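Local coordinates for ferredoxin NADP reductase (Plasmodium falciparum, PDB 3JQQ), which catalyses electron transfer between ferredoxin and NADP(H) through a bound FAD in the apicoplast, and may serve the last step of isoprenoid precursor synthesis, at residues B[136-139]-B[140-143]; B[229-232]-B[233-237]; B[193-197]-B[198-202]; B[183-186]-B[187-190]; B[163-166]-B[167-170]. The protein carries 1 engineered substitution. All coordinates share one frame; numbering follows the deposited sequence.

Contacts 1 and 4 are buried, contact 2 partly so, and contacts 3 and 5 lie on the surface. Contact 1 belongs to the FAD-binding part, where the start of a helix meets the cofactor's phosphates. Contacts 2, 3 and 4 share the NADP-binding part: helix 183-192 (contact 4) packs by Leu189 and Ile186 against Phe232 and Leu229 of helix 226-235 (contact 2), and the loop of contact 3 follows the first helix and reaches the second. Contact 5, about 15 Å from contact 4 centre to centre, is a short helical turn. Aromatic and aliphatic packing marks contacts 2 and 4, whereas amides, carboxylates and waters shape contact 3 and a helix end shapes contact 5.

Contact 1 of 5, residues B[136-139]-B[140-143]; sequences GYCS and GFIK. With FAD (flavin-adenine dinucleotide), chain I.
One phosphate oxygen of FAD, O2P, is gripped twice by Ser139, from OG at 2.6 Å and from the backbone N at 2.8 Å. The serine torsion (chi1 -59°) sets OG beside its own N, so both donors converge on the same oxygen. Cys138 N reaches O1P on the same phosphorus at 2.9 Å in a nearly straight bond (173°). Tyr137 N serves O2A of the second phosphate at 2.7 Å. Three successive amides at the start of a helix thus cradle the pyrophosphate, whose negative charge the helix end would probably stabilise. This is the GxCS motif of plant-type ferredoxin-NADP reductases, and Gly136, having no side chain, passes close to O2P. Backbone bonds carry the helix on from there: Gly140 N to Gly136 O at 3.2 Å, then Lys143 N to Ser139 O at 2.8 Å. Beside them Ile142 N bonds to Cys138 O at 2.9 Å, while its CD1 comes up alongside Cys138 SG at 3.6 Å. Lys143 forms a salt bridge with Glu34, and Phe141 meets Tyr59 edge-to-face. Ser139 OG also accepts from His121 N, so the hydroxyl is held by strand 114-123 as well as by the phosphate. Ile142 rests on Ile118 and Ile120 of that strand, and Cys138 touches Tyr103 of strand 101-104.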
# COMPACT_ATOMS: atom_id res chain seq x y z
N GLY B 136 -2.87 12.59 -0.08
CA GLY B 136 -2.01 12.04 0.96
C GLY B 136 -1.32 13.21 1.65
O GLY B 136 -1.40 14.34 1.18
N TYR B 137 -0.66 12.93 2.76
CA TYR B 137 -0.01 14.00 3.54
C TYR B 137 1.17 14.62 2.79
O TYR B 137 1.19 15.83 2.56
CB TYR B 137 0.43 13.47 4.91
CG TYR B 137 1.14 14.49 5.77
CD1 TYR B 137 0.49 15.65 6.19
CD2 TYR B 137 2.46 14.30 6.17
CE1 TYR B 137 1.13 16.58 6.98
CE2 TYR B 137 3.11 15.23 6.96
CZ TYR B 137 2.44 16.36 7.37
OH TYR B 137 3.08 17.29 8.15
N CYS B 138 2.14 13.79 2.41
CA CYS B 138 3.26 14.26 1.61
C CYS B 138 2.83 14.56 0.17
O CYS B 138 3.28 15.53 -0.43
CB CYS B 138 4.40 13.23 1.63
SG CYS B 138 5.95 13.82 0.93
N SER B 139 1.95 13.72 -0.38
CA SER B 139 1.48 13.91 -1.76
C SER B 139 0.97 15.33 -2.03
O SER B 139 1.30 15.92 -3.05
CB SER B 139 0.38 12.89 -2.10
OG SER B 139 0.87 11.57 -1.96
N GLY B 140 0.17 15.86 -1.11
CA GLY B 140 -0.37 17.21 -1.25
C GLY B 140 0.72 18.26 -1.16
O GLY B 140 0.68 19.27 -1.86
N PHE B 141 1.71 18.02 -0.31
CA PHE B 141 2.84 18.93 -0.16
C PHE B 141 3.66 18.98 -1.45
O PHE B 141 4.03 20.07 -1.91
CB PHE B 141 3.70 18.49 1.03
CG PHE B 141 5.10 19.05 1.03
CD1 PHE B 141 5.34 20.36 1.41
CD2 PHE B 141 6.17 18.25 0.69
CE1 PHE B 141 6.63 20.86 1.43
CE2 PHE B 141 7.46 18.74 0.70
CZ PHE B 141 7.69 20.05 1.07
N ILE B 142 3.91 17.82 -2.06
CA ILE B 142 4.63 17.78 -3.33
C ILE B 142 3.79 18.39 -4.44
O ILE B 142 4.30 19.11 -5.30
CB ILE B 142 5.00 16.34 -3.71
CG1 ILE B 142 5.93 15.75 -2.65
CG2 ILE B 142 5.64 16.28 -5.09
CD1 ILE B 142 5.91 14.24 -2.61
N LYS B 143 2.50 18.09 -4.42
CA LYS B 143 1.56 18.63 -5.39
C LYS B 143 1.74 20.13 -5.47
O LYS B 143 1.85 20.71 -6.55
CB LYS B 143 0.13 18.33 -4.93
CG LYS B 143 -0.85 17.99 -6.04
CD LYS B 143 -0.91 19.05 -7.11
CE LYS B 143 -2.17 18.86 -7.96
NZ LYS B 143 -1.89 19.03 -9.41
PA FAD I . -0.41 9.24 3.53
O1A FAD I . 0.68 8.72 4.44
O2A FAD I . -0.95 10.56 4.03
O5B FAD I . -1.58 8.14 3.36
C5B FAD I . -1.31 6.89 2.77
C4B FAD I . -2.41 6.51 1.79
O4B FAD I . -3.68 6.56 2.42
C3B FAD I . -2.47 7.47 0.61
O3B FAD I . -2.80 6.74 -0.54
C2B FAD I . -3.61 8.41 0.96
O2B FAD I . -4.28 8.83 -0.21
C1B FAD I . -4.51 7.56 1.84
N9A FAD I . -5.15 8.35 2.90
C8A FAD I . -4.53 9.16 3.82
N7A FAD I . -5.48 9.69 4.63
C5A FAD I . -6.69 9.22 4.24
C6A FAD I . -7.98 9.44 4.72
N6A FAD I . -8.19 10.32 5.70
N1A FAD I . -9.04 8.81 4.11
C2A FAD I . -8.82 7.98 3.03
N3A FAD I . -7.54 7.77 2.57
C4A FAD I . -6.49 8.38 3.16
N1 FAD I . 6.57 6.45 -2.96
C2 FAD I . 6.80 7.11 -4.14
O2 FAD I . 5.89 7.78 -4.64
N3 FAD I . 8.02 7.02 -4.77
C4 FAD I . 9.03 6.27 -4.21
O4 FAD I . 10.12 6.18 -4.78
C4X FAD I . 8.81 5.60 -3.02
N5 FAD I . 9.82 4.84 -2.46
C5X FAD I . 9.58 4.18 -1.27
C6 FAD I . 10.60 3.42 -0.71
C7 FAD I . 10.39 2.75 0.49
C7M FAD I . 11.49 1.93 1.10
C8 FAD I . 9.14 2.85 1.12
C8M FAD I . 8.88 2.13 2.42
C9 FAD I . 8.13 3.61 0.55
C9A FAD I . 8.34 4.28 -0.64
N10 FAD I . 7.33 5.05 -1.20
C10 FAD I . 7.57 5.69 -2.39
C1' FAD I . 6.03 5.32 -0.45
C2' FAD I . 6.00 6.73 0.15
O2' FAD I . 6.95 6.81 1.18
C3' FAD I . 4.66 7.16 0.78
O3' FAD I . 4.09 6.11 1.53
C4' FAD I . 3.64 7.68 -0.24
O4' FAD I . 4.14 8.87 -0.81
C5' FAD I . 2.32 8.00 0.45
O5' FAD I . 2.58 9.00 1.42
P FAD I . 1.52 10.17 1.73
O1P FAD I . 1.96 10.93 2.96
O2P FAD I . 1.36 11.10 0.54
O3P FAD I . 0.15 9.39 2.03

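Contact 2 of 5, residues B[229-232]-B[233-237]; sequences LEYF and QKMYP
Met235 lays its CG over one face of the Tyr231 ring, 4.0 Å from the ring centroid and 29° off the normal, a CH-pi contact. The closest ring atom is Tyr231 CE1, 3.6 Å from Met235 CG, so the methylene sits toward the hydroxyl half of the ring. The sulfur follows as an oblique Met-aromatic contact, with Met235 SD 5.2 Å from the centroid of the Tyr231 ring. A bend at chi2 carries the sulfur past the ring, to 4.0 Å between Met235 SD and Tyr231 OH. The tyrosine ring is placed there by its first torsion (chi1 168°), which sends it along the helix toward the residue one turn on, and its hydroxyl is tied to Leu200 O. Both residues lie on helix 226-235, the crossover helix of a beta-alpha-beta unit between strands 211-217 and 240-246 in the NADP-binding part of the enzyme. Leu229 and Phe232 face inward, Leu229 onto Ile242 and Tyr244 of the second strand and Phe232 onto Leu189 of helix 183-192. Backbone bonds run on to the end of the helix, with Met235 N on Tyr231 O at 3.0 Å. The last of the series joins Tyr236 N to Phe232 O at 2.8 Å, although Tyr236 has already left helical geometry. Phe232 O also lies at the edge of the Tyr236 ring, near its plane and 3.9 Å from CD2. Tyr236 stacks in turn on Phe193, so the chain leaving the helix is held against the loop after helix 183-192.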
# COMPACT_ATOMS: atom_id res chain seq x y z
N LEU B 229 14.77 4.58 -20.09
CA LEU B 229 14.62 3.16 -20.39
C LEU B 229 14.72 2.88 -21.88
O LEU B 229 15.34 1.91 -22.30
CB LEU B 229 13.29 2.62 -19.83
CG LEU B 229 13.19 2.43 -18.32
CD1 LEU B 229 11.76 2.09 -17.91
CD2 LEU B 229 14.16 1.35 -17.83
N GLU B 230 14.10 3.75 -22.69
CA GLU B 230 14.18 3.61 -24.14
C GLU B 230 15.58 3.95 -24.65
O GLU B 230 16.04 3.38 -25.64
CB GLU B 230 13.12 4.47 -24.83
CG GLU B 230 11.74 3.85 -24.82
CD GLU B 230 10.70 4.69 -25.54
OE1 GLU B 230 10.84 5.93 -25.53
OE2 GLU B 230 9.75 4.11 -26.10
N TYR B 231 16.25 4.87 -23.97
CA TYR B 231 17.60 5.25 -24.35
C TYR B 231 18.59 4.12 -24.10
O TYR B 231 19.53 3.91 -24.88
CB TYR B 231 18.05 6.52 -23.62
CG TYR B 231 19.54 6.80 -23.77
CD1 TYR B 231 20.03 7.49 -24.87
CD2 TYR B 231 20.45 6.36 -22.81
CE1 TYR B 231 21.39 7.75 -25.00
CE2 TYR B 231 21.80 6.62 -22.94
CZ TYR B 231 22.26 7.31 -24.04
OH TYR B 231 23.61 7.56 -24.16
N PHE B 232 18.39 3.39 -23.01
CA PHE B 232 19.27 2.28 -22.68
C PHE B 232 19.08 1.12 -23.66
O PHE B 232 20.04 0.46 -24.05
CB PHE B 232 19.06 1.81 -21.24
CG PHE B 232 19.40 2.85 -20.21
CD1 PHE B 232 18.49 3.19 -19.22
CD2 PHE B 232 20.63 3.50 -20.23
CE1 PHE B 232 18.80 4.14 -18.26
CE2 PHE B 232 20.94 4.46 -19.28
CZ PHE B 232 20.03 4.78 -18.30
N GLN B 233 17.83 0.88 -24.04
CA GLN B 233 17.51 -0.23 -24.94
C GLN B 233 17.99 0.05 -26.37
O GLN B 233 18.27 -0.88 -27.13
CB GLN B 233 16.00 -0.50 -24.92
CG GLN B 233 15.62 -1.93 -25.27
CD GLN B 233 14.22 -2.29 -24.82
OE1 GLN B 233 13.39 -1.42 -24.57
NE2 GLN B 233 13.95 -3.59 -24.70
N LYS B 234 18.09 1.33 -26.72
CA LYS B 234 18.57 1.73 -28.04
C LYS B 234 20.09 1.72 -28.11
O LYS B 234 20.68 1.28 -29.11
CB LYS B 234 18.02 3.12 -28.39
CG LYS B 234 18.36 3.59 -29.80
CD LYS B 234 17.76 4.97 -30.09
CE LYS B 234 18.33 6.03 -29.15
NZ LYS B 234 17.80 7.39 -29.44
N MET B 235 20.73 2.19 -27.04
CA MET B 235 22.19 2.35 -27.00
C MET B 235 22.94 1.10 -26.55
O MET B 235 24.09 0.89 -26.94
CB MET B 235 22.56 3.53 -26.10
CG MET B 235 22.65 4.87 -26.82
SD MET B 235 24.32 5.23 -27.39
CE MET B 235 24.57 3.91 -28.58
N TYR B 236 22.30 0.28 -25.73
CA TYR B 236 22.92 -0.93 -25.22
C TYR B 236 22.01 -2.13 -25.42
O TYR B 236 21.66 -2.82 -24.46
CB TYR B 236 23.26 -0.76 -23.73
CG TYR B 236 24.14 0.44 -23.46
CD1 TYR B 236 25.52 0.35 -23.58
CD2 TYR B 236 23.59 1.66 -23.09
CE1 TYR B 236 26.33 1.44 -23.34
CE2 TYR B 236 24.39 2.76 -22.84
CZ TYR B 236 25.76 2.64 -22.97
OH TYR B 236 26.57 3.73 -22.72
N PRO B 237 21.63 -2.39 -26.68
CA PRO B 237 20.62 -3.39 -27.01
C PRO B 237 21.05 -4.81 -26.66
O PRO B 237 20.19 -5.69 -26.50
CB PRO B 237 20.48 -3.25 -28.53
CG PRO B 237 21.79 -2.71 -28.97
CD PRO B 237 22.23 -1.79 -27.87

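Contact 3 of 5, residues B[193-197]-B[198-202]; sequences FAYDK and NNLYN
Asp196 and Asn199 lie side by side and point the same way, yet their flat ends are almost perpendicular, with the carboxylate and amide planes 84° apart. Asn199 ND2 donates to Asp196 OD2 over 3.3 Å; the oxygen is in the plane of the amide, but the amide nitrogen stands above the carboxylate plane. The other carboxylate oxygen, OD1, takes the backbone N of Asn198 at 2.8 Å, again from above the plane, which makes an Asx turn. With chi1 near -177°, the Asp196 carboxylate swings out beside its own carbonyl carbon, where it can meet both amides. The turn is reinforced by Asn199 N on Asp196 O at 3.0 Å. Water 1 donates to Asp196 OD1 at 2.8 Å and accepts from Asn198 ND2, bridging the side chains of those two residues. A second water receives Leu200 N and donates to Lys197 O at 2.7 Å. On the apolar side, Leu200 CD2 approaches the Tyr195 ring obliquely at its hydroxyl end, 3.5 Å from CE1. The same methyl lies 3.3 Å from Asp196 O, so the leucine covers the carbonyl that closes the turn. The loop runs from helix 183-192 toward strand 211-217, and a type I beta turn from Asn199 to Asn202 takes it onward; Tyr195 also touches Met111. Since both oxygens of Asp196 are met by N-H groups and one by water as well, the charged form of the carboxylate is probably favoured, and within this turn its partners are neutral amides and a water.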
# COMPACT_ATOMS: atom_id res chain seq x y z
N PHE B 193 25.83 2.32 -16.75
CA PHE B 193 26.00 2.74 -18.14
C PHE B 193 26.56 4.15 -18.28
O PHE B 193 26.58 4.72 -19.37
CB PHE B 193 24.68 2.62 -18.91
CG PHE B 193 24.20 1.20 -19.07
CD1 PHE B 193 25.00 0.25 -19.68
CD2 PHE B 193 22.93 0.83 -18.64
CE1 PHE B 193 24.55 -1.06 -19.83
CE2 PHE B 193 22.48 -0.47 -18.79
CZ PHE B 193 23.29 -1.41 -19.39
N ALA B 194 27.00 4.72 -17.16
CA ALA B 194 27.63 6.05 -17.15
C ALA B 194 26.74 7.16 -17.71
O ALA B 194 27.22 8.10 -18.34
CB ALA B 194 28.96 6.01 -17.89
N TYR B 195 25.44 7.05 -17.45
CA TYR B 195 24.46 8.00 -17.97
C TYR B 195 24.83 9.46 -17.74
O TYR B 195 25.15 9.86 -16.62
CB TYR B 195 23.07 7.74 -17.39
CG TYR B 195 21.97 8.51 -18.07
CD1 TYR B 195 21.33 7.99 -19.19
CD2 TYR B 195 21.57 9.76 -17.61
CE1 TYR B 195 20.33 8.68 -19.83
CE2 TYR B 195 20.56 10.47 -18.25
CZ TYR B 195 19.94 9.92 -19.36
OH TYR B 195 18.93 10.60 -20.01
N ASP B 196 24.75 10.26 -18.80
CA ASP B 196 24.87 11.70 -18.70
C ASP B 196 23.90 12.38 -19.65
O ASP B 196 24.00 12.23 -20.87
CB ASP B 196 26.31 12.16 -18.98
CG ASP B 196 26.48 13.66 -18.81
OD1 ASP B 196 25.46 14.34 -18.56
OD2 ASP B 196 27.62 14.14 -18.92
N LYS B 197 22.95 13.11 -19.09
CA LYS B 197 21.90 13.77 -19.86
C LYS B 197 22.52 14.71 -20.88
O LYS B 197 22.02 14.85 -22.00
CB LYS B 197 20.97 14.55 -18.92
CG LYS B 197 19.57 14.79 -19.48
CD LYS B 197 18.68 15.54 -18.49
CE LYS B 197 18.91 17.05 -18.57
NZ LYS B 197 17.95 17.80 -17.71
N ASN B 198 23.62 15.34 -20.49
CA ASN B 198 24.27 16.34 -21.33
C ASN B 198 25.36 15.75 -22.23
O ASN B 198 26.07 16.49 -22.91
CB ASN B 198 24.82 17.47 -20.46
CG ASN B 198 23.72 18.27 -19.78
OD1 ASN B 198 22.83 18.80 -20.44
ND2 ASN B 198 23.78 18.36 -18.45
N ASN B 199 25.47 14.43 -22.25
CA ASN B 199 26.40 13.75 -23.16
C ASN B 199 25.91 12.36 -23.55
O ASN B 199 26.61 11.36 -23.37
CB ASN B 199 27.81 13.70 -22.57
CG ASN B 199 28.54 15.03 -22.69
OD1 ASN B 199 28.71 15.57 -23.78
ND2 ASN B 199 28.96 15.58 -21.55
N LEU B 200 24.70 12.31 -24.11
CA LEU B 200 24.05 11.06 -24.47
C LEU B 200 24.62 10.42 -25.73
O LEU B 200 24.35 9.25 -26.02
CB LEU B 200 22.54 11.28 -24.64
CG LEU B 200 21.77 11.80 -23.42
CD1 LEU B 200 20.45 12.43 -23.84
CD2 LEU B 200 21.55 10.69 -22.40
N TYR B 201 25.39 11.19 -26.49
CA TYR B 201 25.94 10.72 -27.76
C TYR B 201 27.27 9.98 -27.59
O TYR B 201 27.85 9.49 -28.56
CB TYR B 201 26.09 11.89 -28.74
CG TYR B 201 26.52 13.17 -28.07
CD1 TYR B 201 25.58 14.04 -27.52
CD2 TYR B 201 27.86 13.51 -27.98
CE1 TYR B 201 25.97 15.21 -26.91
CE2 TYR B 201 28.26 14.69 -27.36
CZ TYR B 201 27.30 15.53 -26.82
OH TYR B 201 27.69 16.70 -26.21
N ASN B 202 27.75 9.92 -26.36
CA ASN B 202 28.95 9.16 -26.03
C ASN B 202 28.58 7.79 -25.45
O ASN B 202 27.61 7.67 -24.71
CB ASN B 202 29.82 9.93 -25.03
CG ASN B 202 30.25 11.29 -25.55
OD1 ASN B 202 30.77 11.41 -26.66
ND2 ASN B 202 30.05 12.32 -24.74
O HOH W 1 25.61 16.49 -16.79
O HOH W 2 23.31 15.27 -24.39

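Contact 4 of 5, residues B[183-186]-B[187-190]; sequences SPYI and SFLK
Similar first torsions, chi1 -58° in Tyr185 and -65° in Phe188, set each ring beside its own backbone N and bring the two together on one flank of the helix. Phe188 CD1 comes to the edge of the Tyr185 ring, in its plane and 3.9 Å from CD2, while the phenyl ring itself is met obliquely. One face of Phe188 lies over Pro184 O, which is 3.1 Å from CG and offset toward the rim. That oxygen accepts Phe188 N at 2.9 Å, and this bond holds it close under the ring of the same residue. Helix 183-192 follows strand 173-178 and the glycine-rich turn in the NADP-binding part, whose parallel five-stranded sheet has this strand at its middle. Ser183, the first residue of the helix, has its side chain about 4 Å from the bound FAD (nearest atoms). On the other flank Ile186 CG2 rests against Lys190 CE at 3.6 Å. The lysine chain is extended and carries NZ past the isoleucine to Ser106 O. Leu189 sets its CG 3.2 Å from Tyr185 O, the acceptor of its own backbone N. Tyr185 stacks on Phe175 and bonds through OH to Ile176 O, Phe188 meets Tyr282 edge-to-face, and Ser187 OG reaches Ser107 O.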
# COMPACT_ATOMS: atom_id res chain seq x y z
N SER B 183 12.45 3.15 -9.72
CA SER B 183 13.38 4.21 -9.32
C SER B 183 14.82 3.77 -9.03
O SER B 183 15.75 4.28 -9.66
CB SER B 183 12.81 5.01 -8.15
OG SER B 183 11.89 5.99 -8.62
N PRO B 184 15.01 2.84 -8.08
CA PRO B 184 16.39 2.44 -7.79
C PRO B 184 17.06 1.74 -8.97
O PRO B 184 18.29 1.71 -9.05
CB PRO B 184 16.24 1.47 -6.61
CG PRO B 184 14.84 0.96 -6.72
CD PRO B 184 14.04 2.10 -7.26
N TYR B 185 16.26 1.17 -9.86
CA TYR B 185 16.81 0.51 -11.04
C TYR B 185 17.31 1.54 -12.05
O TYR B 185 18.29 1.31 -12.76
CB TYR B 185 15.78 -0.42 -11.68
CG TYR B 185 15.28 -1.50 -10.75
CD1 TYR B 185 13.94 -1.85 -10.73
CD2 TYR B 185 16.15 -2.17 -9.89
CE1 TYR B 185 13.47 -2.84 -9.88
CE2 TYR B 185 15.69 -3.16 -9.04
CZ TYR B 185 14.35 -3.49 -9.04
OH TYR B 185 13.89 -4.47 -8.19
N ILE B 186 16.63 2.69 -12.10
CA ILE B 186 17.08 3.81 -12.91
C ILE B 186 18.41 4.32 -12.36
O ILE B 186 19.33 4.63 -13.11
CB ILE B 186 16.06 4.96 -12.91
CG1 ILE B 186 14.72 4.48 -13.49
CG2 ILE B 186 16.59 6.16 -13.68
CD1 ILE B 186 14.84 3.79 -14.83
N SER B 187 18.51 4.38 -11.03
CA SER B 187 19.74 4.79 -10.36
C SER B 187 20.87 3.84 -10.72
O SER B 187 21.96 4.26 -11.12
CB SER B 187 19.53 4.82 -8.85
OG SER B 187 20.72 5.16 -8.17
N PHE B 188 20.61 2.54 -10.58
CA PHE B 188 21.57 1.52 -10.96
C PHE B 188 22.06 1.71 -12.40
O PHE B 188 23.27 1.71 -12.66
CB PHE B 188 20.99 0.12 -10.79
CG PHE B 188 20.66 -0.25 -9.37
CD1 PHE B 188 19.82 -1.31 -9.09
CD2 PHE B 188 21.18 0.48 -8.31
CE1 PHE B 188 19.52 -1.66 -7.79
CE2 PHE B 188 20.88 0.14 -7.00
CZ PHE B 188 20.05 -0.93 -6.74
N LEU B 189 21.12 1.85 -13.32
CA LEU B 189 21.46 1.94 -14.75
C LEU B 189 22.30 3.17 -15.05
O LEU B 189 23.21 3.11 -15.88
CB LEU B 189 20.18 1.95 -15.61
CG LEU B 189 19.35 0.67 -15.66
CD1 LEU B 189 18.05 0.91 -16.41
CD2 LEU B 189 20.14 -0.46 -16.32
N LYS B 190 22.00 4.27 -14.38
CA LYS B 190 22.75 5.50 -14.57
C LYS B 190 24.20 5.33 -14.12
O LYS B 190 25.11 5.89 -14.73
CB LYS B 190 22.08 6.67 -13.85
CG LYS B 190 20.83 7.18 -14.55
CD LYS B 190 20.09 8.20 -13.70
CE LYS B 190 18.88 8.77 -14.43
NZ LYS B 190 18.10 9.68 -13.56

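Contact 5 of 5, residues B[163-166]-B[167-170]; sequences PNDA and IQKN
Asp165 and Gln168 both hold CG in the crowded position between backbone N and carbonyl carbon (chi1 54° and 77°); in Gln168 this turns CG back onto Asp165 CB, 3.6 Å away. The same methylene of Gln168 lies 3.2 Å from Asp165 O, so the glutamine chain folds back over the start of the turn. Asp165 O is the acceptor of Lys169 N at 2.9 Å, approached nearly along the C=O axis. Lys169 CG packs across the carboxylate, 3.7 Å from Asp165 OD2. The charged ends do not touch, NZ of Lys169 standing 5.2 Å from Asp165 OD2. Asp165 stands just before a short, weakly bonded helical turn, 166-169, which a Schellman motif ends. Asn170 is its C-prime residue, with positive phi (49°), and its N makes a weak bond to Ile167 O at 3.3 Å, while Thr171 N turns back to Ala166 O. A type I beta turn leads in, Ala166 N bonding to Pro163 O at 3.2 Å. Pro163 and Ala166 rest on Phe173 of strand 173-178, and Asn170 OD1 accepts from Thr208 N.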
# COMPACT_ATOMS: atom_id res chain seq x y z
N PRO B 163 26.07 -4.76 -5.71
CA PRO B 163 27.32 -5.38 -5.29
C PRO B 163 28.48 -4.40 -5.53
O PRO B 163 28.51 -3.74 -6.57
CB PRO B 163 27.45 -6.58 -6.22
CG PRO B 163 26.05 -6.91 -6.60
CD PRO B 163 25.33 -5.60 -6.67
N ASN B 164 29.41 -4.33 -4.59
CA ASN B 164 30.45 -3.30 -4.61
C ASN B 164 31.47 -3.37 -5.75
O ASN B 164 32.35 -2.51 -5.85
CB ASN B 164 31.17 -3.22 -3.26
CG ASN B 164 31.72 -4.56 -2.80
OD1 ASN B 164 31.07 -5.60 -2.96
ND2 ASN B 164 32.92 -4.55 -2.23
N ASP B 165 31.36 -4.38 -6.61
CA ASP B 165 32.29 -4.53 -7.73
C ASP B 165 31.56 -4.87 -9.02
O ASP B 165 32.14 -5.44 -9.95
CB ASP B 165 33.31 -5.63 -7.41
CG ASP B 165 32.66 -6.94 -7.01
OD1 ASP B 165 31.43 -7.07 -7.21
OD2 ASP B 165 33.37 -7.83 -6.50
N ALA B 166 30.28 -4.50 -9.08
CA ALA B 166 29.42 -4.87 -10.20
C ALA B 166 30.00 -4.54 -11.57
O ALA B 166 30.01 -5.38 -12.47
CB ALA B 166 28.04 -4.24 -10.03
N ILE B 167 30.46 -3.31 -11.74
CA ILE B 167 31.04 -2.89 -13.02
C ILE B 167 32.31 -3.67 -13.37
O ILE B 167 32.50 -4.07 -14.51
CB ILE B 167 31.35 -1.38 -13.03
CG1 ILE B 167 30.09 -0.57 -12.73
CG2 ILE B 167 31.95 -0.98 -14.37
CD1 ILE B 167 30.31 0.92 -12.73
N GLN B 168 33.22 -3.83 -12.41
CA GLN B 168 34.44 -4.57 -12.69
C GLN B 168 34.20 -6.03 -13.03
O GLN B 168 34.81 -6.52 -13.94
CB GLN B 168 35.51 -4.40 -11.62
CG GLN B 168 35.30 -5.21 -10.35
CD GLN B 168 36.56 -5.97 -9.87
OE1 GLN B 168 37.39 -6.40 -10.68
NE2 GLN B 168 36.69 -6.15 -8.56
N LYS B 169 33.30 -6.70 -12.32
CA LYS B 169 33.04 -8.12 -12.55
C LYS B 169 32.00 -8.31 -13.65
O LYS B 169 31.70 -9.44 -14.04
CB LYS B 169 32.55 -8.78 -11.26
CG LYS B 169 33.52 -8.70 -10.09
CD LYS B 169 34.80 -9.48 -10.37
CE LYS B 169 35.77 -9.37 -9.20
NZ LYS B 169 37.06 -10.06 -9.47
N ASN B 170 31.47 -7.21 -14.15
CA ASN B 170 30.42 -7.26 -15.16
C ASN B 170 29.30 -8.21 -14.77
O ASN B 170 28.89 -9.06 -15.55
CB ASN B 170 31.00 -7.64 -16.52
CG ASN B 170 31.89 -6.56 -17.10
OD1 ASN B 170 31.59 -5.37 -17.00
ND2 ASN B 170 33.00 -6.96 -17.71